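Local structure of beta-ketoacyl-[acyl-carrier-protein] synthase FabY (Pseudomonas aeruginosa, 4CW4) at residues H28-M33 with I498-K503; R349-P354 with G360-E365; A473-S478 with S483-I488. The protein catalyses the condensation of acetyl-CoA with malonyl-ACP to acetoacetyl-ACP, the primer of fatty acid synthesis, and works as a homodimer. All coordinates share one frame; numbering follows the deposited sequence.

Contact 1 of 3, residues H28-M33 with I498-K503; sequences HGFRRM and ILPGIK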
loop_
_atom_site.group_PDB
_atom_site.type_symbol
_atom_site.label_atom_id
_atom_site.label_comp_id
_atom_site.label_asym_id
_atom_site.label_seq_id
_atom_site.Cartn_x
_atom_site.Cartn_y
_atom_site.Cartn_z
ATOM N N HIS A 28 26.047 -13.052 3.918
ATOM C CA HIS A 28 26.651 -12.606 5.185
ATOM C C HIS A 28 25.690 -12.595 6.363
ATOM O O HIS A 28 26.050 -13.054 7.434
ATOM C CB HIS A 28 27.318 -11.250 5.034
ATOM C CG HIS A 28 28.556 -11.310 4.207
ATOM N ND1 HIS A 28 29.733 -11.856 4.678
ATOM C CD2 HIS A 28 28.796 -10.931 2.933
ATOM C CE1 HIS A 28 30.648 -11.799 3.726
ATOM N NE2 HIS A 28 30.099 -11.250 2.652
ATOM N N GLY A 29 24.460 -12.119 6.164
ATOM C CA GLY A 29 23.480 -12.116 7.243
ATOM C C GLY A 29 23.160 -13.529 7.701
ATOM O O GLY A 29 23.079 -13.813 8.886
ATOM N N PHE A 30 22.981 -14.427 6.734
ATOM C CA PHE A 30 22.767 -15.830 7.024
ATOM C C PHE A 30 23.909 -16.367 7.855
ATOM O O PHE A 30 23.703 -17.041 8.865
ATOM C CB PHE A 30 22.640 -16.621 5.718
ATOM C CG PHE A 30 22.525 -18.104 5.921
ATOM C CD1 PHE A 30 21.310 -18.682 6.226
ATOM C CD2 PHE A 30 23.628 -18.919 5.819
ATOM C CE1 PHE A 30 21.201 -20.047 6.396
ATOM C CE2 PHE A 30 23.520 -20.283 6.023
ATOM C CZ PHE A 30 22.311 -20.844 6.327
ATOM N N ARG A 31 25.124 -16.049 7.446
ATOM C CA ARG A 31 26.277 -16.548 8.168
ATOM C C ARG A 31 26.295 -16.046 9.609
ATOM O O ARG A 31 26.675 -16.783 10.507
ATOM C CB ARG A 31 27.575 -16.185 7.463
ATOM C CG ARG A 31 27.885 -17.051 6.268
ATOM C CD ARG A 31 29.243 -16.658 5.721
ATOM N NE ARG A 31 29.108 -15.812 4.569
ATOM C CZ ARG A 31 30.135 -15.276 3.908
ATOM N NH1 ARG A 31 31.369 -15.342 4.390
ATOM N NH2 ARG A 31 29.911 -14.609 2.800
ATOM N N ARG A 32 25.918 -14.793 9.839
ATOM C CA ARG A 32 25.826 -14.310 11.220
ATOM C C ARG A 32 24.830 -15.163 12.011
ATOM O O ARG A 32 25.069 -15.480 13.186
ATOM C CB ARG A 32 25.410 -12.838 11.273
ATOM C CG ARG A 32 24.941 -12.351 12.660
ATOM C CD ARG A 32 26.056 -12.369 13.664
ATOM N NE ARG A 32 25.614 -12.000 15.008
ATOM C CZ ARG A 32 25.278 -12.859 15.970
ATOM N NH1 ARG A 32 25.281 -14.160 15.739
ATOM N NH2 ARG A 32 24.911 -12.406 17.166
ATOM N N MET A 33 23.706 -15.514 11.392
ATOM C CA MET A 33 22.711 -16.291 12.103
ATOM C C MET A 33 23.222 -17.695 12.457
ATOM O O MET A 33 22.891 -18.198 13.525
ATOM C CB MET A 33 21.402 -16.328 11.316
ATOM C CG MET A 33 20.785 -14.951 11.213
ATOM S SD MET A 33 19.137 -14.887 10.484
ATOM C CE MET A 33 19.532 -14.677 8.749
ATOM N N ILE A 498 22.992 -25.685 5.637
ATOM C CA ILE A 498 22.717 -25.569 7.066
ATOM C C ILE A 498 21.322 -24.997 7.253
ATOM O O ILE A 498 20.989 -23.962 6.662
ATOM C CB ILE A 498 23.719 -24.622 7.773
ATOM C CG1 ILE A 498 25.161 -25.113 7.606
ATOM C CG2 ILE A 498 23.372 -24.467 9.249
ATOM C CD1 ILE A 498 26.197 -24.083 7.938
ATOM N N LEU A 499 20.524 -25.683 8.077
ATOM C CA LEU A 499 19.212 -25.201 8.501
ATOM C C LEU A 499 19.330 -24.518 9.859
ATOM O O LEU A 499 19.662 -25.174 10.849
ATOM C CB LEU A 499 18.232 -26.355 8.623
ATOM C CG LEU A 499 16.795 -25.973 8.964
ATOM C CD1 LEU A 499 16.135 -25.324 7.766
ATOM C CD2 LEU A 499 16.041 -27.199 9.408
ATOM N N PRO A 500 19.071 -23.195 9.921
ATOM C CA PRO A 500 19.323 -22.520 11.202
ATOM C C PRO A 500 18.378 -23.003 12.296
ATOM O O PRO A 500 17.190 -23.183 12.051
ATOM C CB PRO A 500 19.085 -21.042 10.887
ATOM C CG PRO A 500 19.196 -20.946 9.416
ATOM C CD PRO A 500 18.679 -22.240 8.885
ATOM N N GLY A 501 18.918 -23.252 13.481
ATOM C CA GLY A 501 18.091 -23.621 14.615
ATOM C C GLY A 501 17.322 -22.432 15.169
ATOM O O GLY A 501 17.598 -21.286 14.843
ATOM N N ILE A 502 16.356 -22.719 16.030
ATOM C CA ILE A 502 15.664 -21.679 16.804
ATOM C C ILE A 502 16.416 -21.609 18.134
ATOM O O ILE A 502 16.052 -22.261 19.119
ATOM C CB ILE A 502 14.171 -21.990 17.004
ATOM C CG1 ILE A 502 13.516 -22.342 15.656
ATOM C CG2 ILE A 502 13.495 -20.792 17.671
ATOM C CD1 ILE A 502 12.039 -22.665 15.743
ATOM N N LYS A 503 17.501 -20.846 18.156
ATOM C CA LYS A 503 18.459 -20.957 19.265
ATOM C C LYS A 503 17.997 -20.273 20.533
ATOM O O LYS A 503 18.561 -20.498 21.600
ATOM C CB LYS A 503 19.828 -20.426 18.839
ATOM C CG LYS A 503 20.428 -21.246 17.744
ATOM C CD LYS A 503 21.794 -20.745 17.321
ATOM C CE LYS A 503 22.248 -21.557 16.160
ATOM N NZ LYS A 503 22.863 -20.713 15.134
#
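With its ring carbon CG anti to the backbone N (chi1 175°), F30 extends from helix 28-33 so that its ring rim, CE1 and CZ, meets I498 and P500, while K503, its CG anti to the carbonyl carbon and its chain bent at the last torsion (chi4 137°), brings NZ to the end of the same helix. In this enzyme of the thiolase-like superfamily, the contact joins a short N-terminal helix to the loop that follows helix 482-496 in the ketosynthase core, and it illustrates how segments 465 residues apart at their closest ends can be fastened by one ring and one amine. The F30 ring meets I498 O with its edge, CZ lying 3.4 Å from that oxygen and in the plane of the ring. The same carbonyl accepts a hydrogen bond from T493. P500 comes obliquely to the ring, CG 3.7 Å from F30 CE1, and the two side chains cross at about a right angle. T493 and Y496 of helix 482-496 also pack against the buried F30 ring. The amine of K503 is engaged mainly by the carboxylates of E36 and D523; toward the helix itself it adds a weak hydrogen bond, K503 NZ to M33 O, 3.0 Å.

Contact 2 of 3, residues R349-P354 with G360-E365; sequences RRASRP and GFTLAE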
loop_
_atom_site.group_PDB
_atom_site.type_symbol
_atom_site.label_atom_id
_atom_site.label_comp_id
_atom_site.label_asym_id
_atom_site.label_seq_id
_atom_site.Cartn_x
_atom_site.Cartn_y
_atom_site.Cartn_z
ATOM N N ARG A 349 17.982 -10.505 24.272
ATOM C CA ARG A 349 18.438 -11.202 23.073
ATOM C C ARG A 349 17.594 -12.424 22.767
ATOM O O ARG A 349 17.616 -12.917 21.640
ATOM C CB ARG A 349 19.918 -11.571 23.188
ATOM C CG ARG A 349 20.766 -10.304 23.244
ATOM C CD ARG A 349 22.254 -10.475 23.447
ATOM N NE ARG A 349 22.876 -9.155 23.252
ATOM C CZ ARG A 349 22.995 -8.223 24.190
ATOM N NH1 ARG A 349 22.601 -8.463 25.438
ATOM N NH2 ARG A 349 23.544 -7.054 23.894
ATOM N N ARG A 350 16.830 -12.888 23.753
ATOM C CA ARG A 350 15.943 -14.037 23.556
ATOM C C ARG A 350 14.481 -13.584 23.584
ATOM O O ARG A 350 13.584 -14.362 23.912
ATOM C CB ARG A 350 16.211 -15.103 24.611
ATOM C CG ARG A 350 17.613 -15.697 24.492
ATOM C CD ARG A 350 17.915 -16.679 25.602
ATOM N NE ARG A 350 17.044 -17.843 25.554
ATOM C CZ ARG A 350 16.988 -18.799 26.467
ATOM N NH1 ARG A 350 17.764 -18.754 27.540
ATOM N NH2 ARG A 350 16.130 -19.801 26.311
ATOM N N ALA A 351 14.222 -12.336 23.198
ATOM C CA ALA A 351 12.840 -11.851 23.221
ATOM C C ALA A 351 11.954 -12.608 22.233
ATOM O O ALA A 351 10.753 -12.749 22.456
ATOM C CB ALA A 351 12.778 -10.372 22.939
ATOM N N SER A 352 12.560 -13.069 21.146
ATOM C CA SER A 352 11.840 -13.745 20.073
ATOM C C SER A 352 12.121 -15.249 20.102
ATOM O O SER A 352 13.234 -15.701 19.803
ATOM C CB SER A 352 12.218 -13.140 18.732
ATOM O OG SER A 352 11.364 -13.636 17.715
ATOM N N ARG A 353 11.083 -15.995 20.480
ATOM C CA ARG A 353 11.151 -17.424 20.796
ATOM C C ARG A 353 10.100 -18.224 20.009
ATOM O O ARG A 353 9.155 -18.760 20.594
ATOM C CB ARG A 353 10.896 -17.603 22.307
ATOM C CG ARG A 353 12.036 -17.110 23.183
ATOM C CD ARG A 353 11.537 -16.785 24.601
ATOM N NE ARG A 353 12.576 -16.399 25.556
ATOM C CZ ARG A 353 13.144 -17.213 26.444
ATOM N NH1 ARG A 353 12.821 -18.507 26.489
ATOM N NH2 ARG A 353 14.049 -16.731 27.292
ATOM N N PRO A 354 10.185 -18.206 18.673
ATOM C CA PRO A 354 9.213 -18.959 17.861
ATOM C C PRO A 354 9.080 -20.412 18.328
ATOM O O PRO A 354 10.082 -21.070 18.534
ATOM C CB PRO A 354 9.813 -18.899 16.449
ATOM C CG PRO A 354 10.728 -17.717 16.461
ATOM C CD PRO A 354 11.285 -17.668 17.867
ATOM N N GLY A 360 4.722 -12.819 22.514
ATOM C CA GLY A 360 4.492 -11.749 21.553
ATOM C C GLY A 360 5.691 -11.536 20.652
ATOM O O GLY A 360 6.815 -11.957 20.966
ATOM N N PHE A 361 5.455 -10.865 19.530
ATOM C CA PHE A 361 6.513 -10.664 18.568
ATOM C C PHE A 361 7.414 -9.490 18.949
ATOM O O PHE A 361 7.099 -8.695 19.843
ATOM C CB PHE A 361 5.976 -10.626 17.113
ATOM C CG PHE A 361 5.335 -9.330 16.650
ATOM C CD1 PHE A 361 6.092 -8.303 16.121
ATOM C CD2 PHE A 361 3.966 -9.218 16.602
ATOM C CE1 PHE A 361 5.519 -7.164 15.619
ATOM C CE2 PHE A 361 3.368 -8.056 16.094
ATOM C CZ PHE A 361 4.161 -7.038 15.609
ATOM N N THR A 362 8.555 -9.417 18.277
ATOM C CA THR A 362 9.512 -8.341 18.429
ATOM C C THR A 362 9.589 -7.547 17.136
ATOM O O THR A 362 9.838 -8.103 16.070
ATOM C CB THR A 362 10.893 -8.928 18.748
ATOM O OG1 THR A 362 10.858 -9.510 20.056
ATOM C CG2 THR A 362 11.990 -7.862 18.693
ATOM N N LEU A 363 9.389 -6.243 17.248
ATOM C CA LEU A 363 9.428 -5.346 16.114
ATOM C C LEU A 363 10.863 -5.190 15.604
ATOM O O LEU A 363 11.797 -5.114 16.393
ATOM C CB LEU A 363 8.876 -4.001 16.567
ATOM C CG LEU A 363 8.585 -2.953 15.522
ATOM C CD1 LEU A 363 7.494 -3.421 14.593
ATOM C CD2 LEU A 363 8.183 -1.676 16.215
ATOM N N ALA A 364 11.032 -5.124 14.285
ATOM C CA ALA A 364 12.342 -5.028 13.669
ATOM C C ALA A 364 12.312 -4.156 12.420
ATOM O O ALA A 364 11.264 -3.945 11.810
ATOM C CB ALA A 364 12.851 -6.398 13.308
ATOM N N GLU A 365 13.493 -3.692 12.035
ATOM C CA GLU A 365 13.675 -2.976 10.774
ATOM C C GLU A 365 14.482 -3.819 9.791
ATOM O O GLU A 365 15.436 -4.502 10.158
ATOM C CB GLU A 365 14.404 -1.654 11.019
ATOM C CG GLU A 365 15.799 -1.786 11.613
ATOM C CD GLU A 365 16.459 -0.461 11.974
ATOM O OE1 GLU A 365 15.827 0.621 11.847
ATOM O OE2 GLU A 365 17.620 -0.505 12.412
HETATM O O HOH W 1 9.411 -11.648 20.374
HETATM O O HOH W 2 7.941 -13.800 22.660
HETATM O O HOH W 3 9.150 -11.997 16.774
#
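A351 and T362 meet by van der Waals contact, A351 CB lying 3.6 Å from T362 OG1, and S352 CB stands a little farther from the same hydroxyl. With CG2 anti to its backbone N, T362 carries OG1 anti to the carbonyl carbon (chi1 -68°), and the hydroxyl faces the 349-354 segment. Water supplies the polar part of the contact and shows how buried loops can be joined through solvent. One molecule lies 2.6 Å from T362 OG1 and 2.7 Å from both A351 O and G360 O, with more acceptors around it than its protons can serve at once. A second water lies between the same two carbonyls, 3.0 Å from A351 O. The third donates to S352 OG at 2.9 Å and accepts from T362 N at 3.0 Å, while S352 OG is also hydrogen-bonded to K472 O. Backbone hydrogen bonds carry the connection outward: G360 pairs with S442, and T362 with H477, a predicted active-site histidine whose ring meets that of F361. Both segments belong to the ketosynthase loop between helix 334-341 and strand 366-374, where A351 packs on L337 of that helix and both A351 and T362 pack on V91 of strand 91-93.

Contact 3 of 3, residues A473-S478 with S483-I488; sequences AYVGHS and SADQLI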
loop_
_atom_site.group_PDB
_atom_site.type_symbol
_atom_site.label_atom_id
_atom_site.label_comp_id
_atom_site.label_asym_id
_atom_site.label_seq_id
_atom_site.Cartn_x
_atom_site.Cartn_y
_atom_site.Cartn_z
ATOM N N ALA A 473 13.433 -15.514 15.076
ATOM C CA ALA A 473 14.191 -15.744 16.304
ATOM C C ALA A 473 15.455 -14.883 16.327
ATOM O O ALA A 473 15.897 -14.414 17.391
ATOM C CB ALA A 473 14.570 -17.213 16.413
ATOM N N TYR A 474 16.053 -14.733 15.150
ATOM C CA TYR A 474 17.289 -13.964 14.985
ATOM C C TYR A 474 17.073 -12.469 14.788
ATOM O O TYR A 474 17.777 -11.661 15.401
ATOM C CB TYR A 474 18.093 -14.494 13.794
ATOM C CG TYR A 474 18.548 -15.923 13.937
ATOM C CD1 TYR A 474 19.674 -16.229 14.693
ATOM C CD2 TYR A 474 17.859 -16.974 13.336
ATOM C CE1 TYR A 474 20.125 -17.527 14.831
ATOM C CE2 TYR A 474 18.299 -18.288 13.484
ATOM C CZ TYR A 474 19.438 -18.554 14.231
ATOM O OH TYR A 474 19.898 -19.838 14.388
ATOM N N VAL A 475 16.162 -12.100 13.881
ATOM C CA VAL A 475 16.073 -10.712 13.433
ATOM C C VAL A 475 14.742 -10.045 13.736
ATOM O O VAL A 475 14.512 -8.928 13.319
ATOM C CB VAL A 475 16.366 -10.602 11.909
ATOM C CG1 VAL A 475 17.765 -11.129 11.607
ATOM C CG2 VAL A 475 15.296 -11.347 11.073
ATOM N N GLY A 476 13.891 -10.716 14.495
ATOM C CA GLY A 476 12.592 -10.162 14.807
ATOM C C GLY A 476 11.715 -10.074 13.578
ATOM O O GLY A 476 11.997 -10.699 12.548
ATOM N N HIS A 477 10.635 -9.317 13.716
ATOM C CA HIS A 477 9.568 -9.222 12.739
ATOM C C HIS A 477 9.603 -7.858 12.065
ATOM O O HIS A 477 9.211 -6.857 12.655
ATOM C CB HIS A 477 8.251 -9.410 13.479
ATOM C CG HIS A 477 7.082 -9.628 12.586
ATOM N ND1 HIS A 477 7.097 -9.271 11.261
ATOM C CD2 HIS A 477 5.867 -10.180 12.818
ATOM C CE1 HIS A 477 5.943 -9.607 10.704
ATOM N NE2 HIS A 477 5.177 -10.159 11.627
ATOM N N SER A 478 10.084 -7.820 10.828
ATOM C CA SER A 478 10.246 -6.560 10.090
ATOM C C SER A 478 9.026 -6.180 9.253
ATOM O O SER A 478 9.112 -5.352 8.347
ATOM C CB SER A 478 11.490 -6.618 9.204
ATOM O OG SER A 478 11.355 -7.684 8.281
ATOM N N SER A 483 8.810 -11.564 5.156
ATOM C CA SER A 483 8.966 -12.732 4.310
ATOM C C SER A 483 10.123 -12.610 3.335
ATOM O O SER A 483 10.543 -13.614 2.788
ATOM C CB SER A 483 7.651 -13.131 3.632
ATOM O OG SER A 483 7.045 -12.051 2.934
ATOM N N ALA A 484 10.671 -11.416 3.155
ATOM C CA ALA A 484 11.938 -11.266 2.448
ATOM C C ALA A 484 13.108 -11.735 3.340
ATOM O O ALA A 484 14.015 -12.391 2.870
ATOM C CB ALA A 484 12.161 -9.822 1.992
ATOM N N ASP A 485 13.087 -11.396 4.624
ATOM C CA ASP A 485 14.075 -11.949 5.556
ATOM C C ASP A 485 14.062 -13.486 5.484
ATOM O O ASP A 485 15.106 -14.142 5.525
ATOM C CB ASP A 485 13.786 -11.529 7.011
ATOM C CG ASP A 485 13.996 -10.044 7.271
ATOM O OD1 ASP A 485 14.798 -9.388 6.565
ATOM O OD2 ASP A 485 13.369 -9.548 8.241
ATOM N N GLN A 486 12.861 -14.063 5.417
ATOM C CA GLN A 486 12.720 -15.518 5.275
ATOM C C GLN A 486 13.338 -16.037 3.977
ATOM O O GLN A 486 14.140 -16.977 3.988
ATOM C CB GLN A 486 11.245 -15.944 5.363
ATOM C CG GLN A 486 10.571 -15.681 6.702
ATOM C CD GLN A 486 9.062 -15.928 6.620
ATOM O OE1 GLN A 486 8.316 -15.150 6.032
ATOM N NE2 GLN A 486 8.621 -17.009 7.186
ATOM N N LEU A 487 12.940 -15.454 2.852
ATOM C CA LEU A 487 13.428 -15.889 1.545
ATOM C C LEU A 487 14.946 -15.815 1.480
ATOM O O LEU A 487 15.600 -16.749 1.049
ATOM C CB LEU A 487 12.794 -15.047 0.420
ATOM C CG LEU A 487 13.336 -15.368 -0.994
ATOM C CD1 LEU A 487 13.224 -16.834 -1.291
ATOM C CD2 LEU A 487 12.625 -14.552 -2.097
ATOM N N ILE A 488 15.518 -14.727 1.951
ATOM C CA ILE A 488 16.949 -14.573 1.803
ATOM C C ILE A 488 17.692 -15.571 2.685
ATOM O O ILE A 488 18.698 -16.147 2.257
ATOM C CB ILE A 488 17.355 -13.115 2.014
ATOM C CG1 ILE A 488 16.999 -12.325 0.746
ATOM C CG2 ILE A 488 18.840 -12.996 2.329
ATOM C CD1 ILE A 488 17.208 -10.872 0.864
HETATM O O HOH W 4 14.165 -8.120 10.594
HETATM O O HOH W 5 11.341 -10.515 9.969
#
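S478 OG donates a hydrogen bond of 2.7 Å to D485 OD2, arriving from above the carboxylate, 45° out of its plane. The serine hydroxyl sits between its own backbone N and carbonyl carbon (chi1 60°), a torsion that turns it to the aspartate. V475 CG2 is the apolar neighbour of the same oxygen, 3.9 Å from OD2. Two waters join this first shell. One lies 2.9 Å from both V475 O and D485 OD2, with more acceptors near it than protons. The other donates to D485 OD2 and to G476 O, the latter at 2.7 Å, and accepts from S478 N at 3.1 Å, thereby joining the turn at two backbone points. OD2 is thus gripped by S478 OG and one water, with the other water as a possible third donor, so one buried carboxylate oxygen ties together several points of the turn. This is the histidine-bearing turn of the thiolase-like ketosynthase fold: helix 472-475 ends, G476 enters a positive phi (67°), and H477, a predicted active-site residue, precedes S478. The H477 side chain touches C286, the probable nucleophilic cysteine, and H477 ND1 accepts from L479 N. Farther out, D485 OD1 is hydrogen-bonded by S366, Q368 and N19, which would help hold the group in place and probably steady its negative charge. Helix 482-496, which carries D485, packs with A484 and L487 on F289 of helix 288-301, and Q486 NE2 is hydrogen-bonded to N536 O of strand 532-539.

In the fold
Contact 1 joins a helix near the N-terminus to the loop after helix 482-496, and contacts 2 and 3 follow in series inside the loop it closes. Their centres are close: about 11 Å from contact 3 to either of the others, and about 16 Å between contacts 1 and 2. Contact 3 lies nearest the chain centre and touches both. Y474 reaches G501 and K503 of contact 1, whereas H477 joins T362 and A364 of contact 2 by probable backbone hydrogen bonds. Helix 482-496 carries D485 and leads into the 498-503 loop. The turn that carries the predicted catalytic H477 is thus fixed to 360-365 through H477 and to 498-503 through Y474.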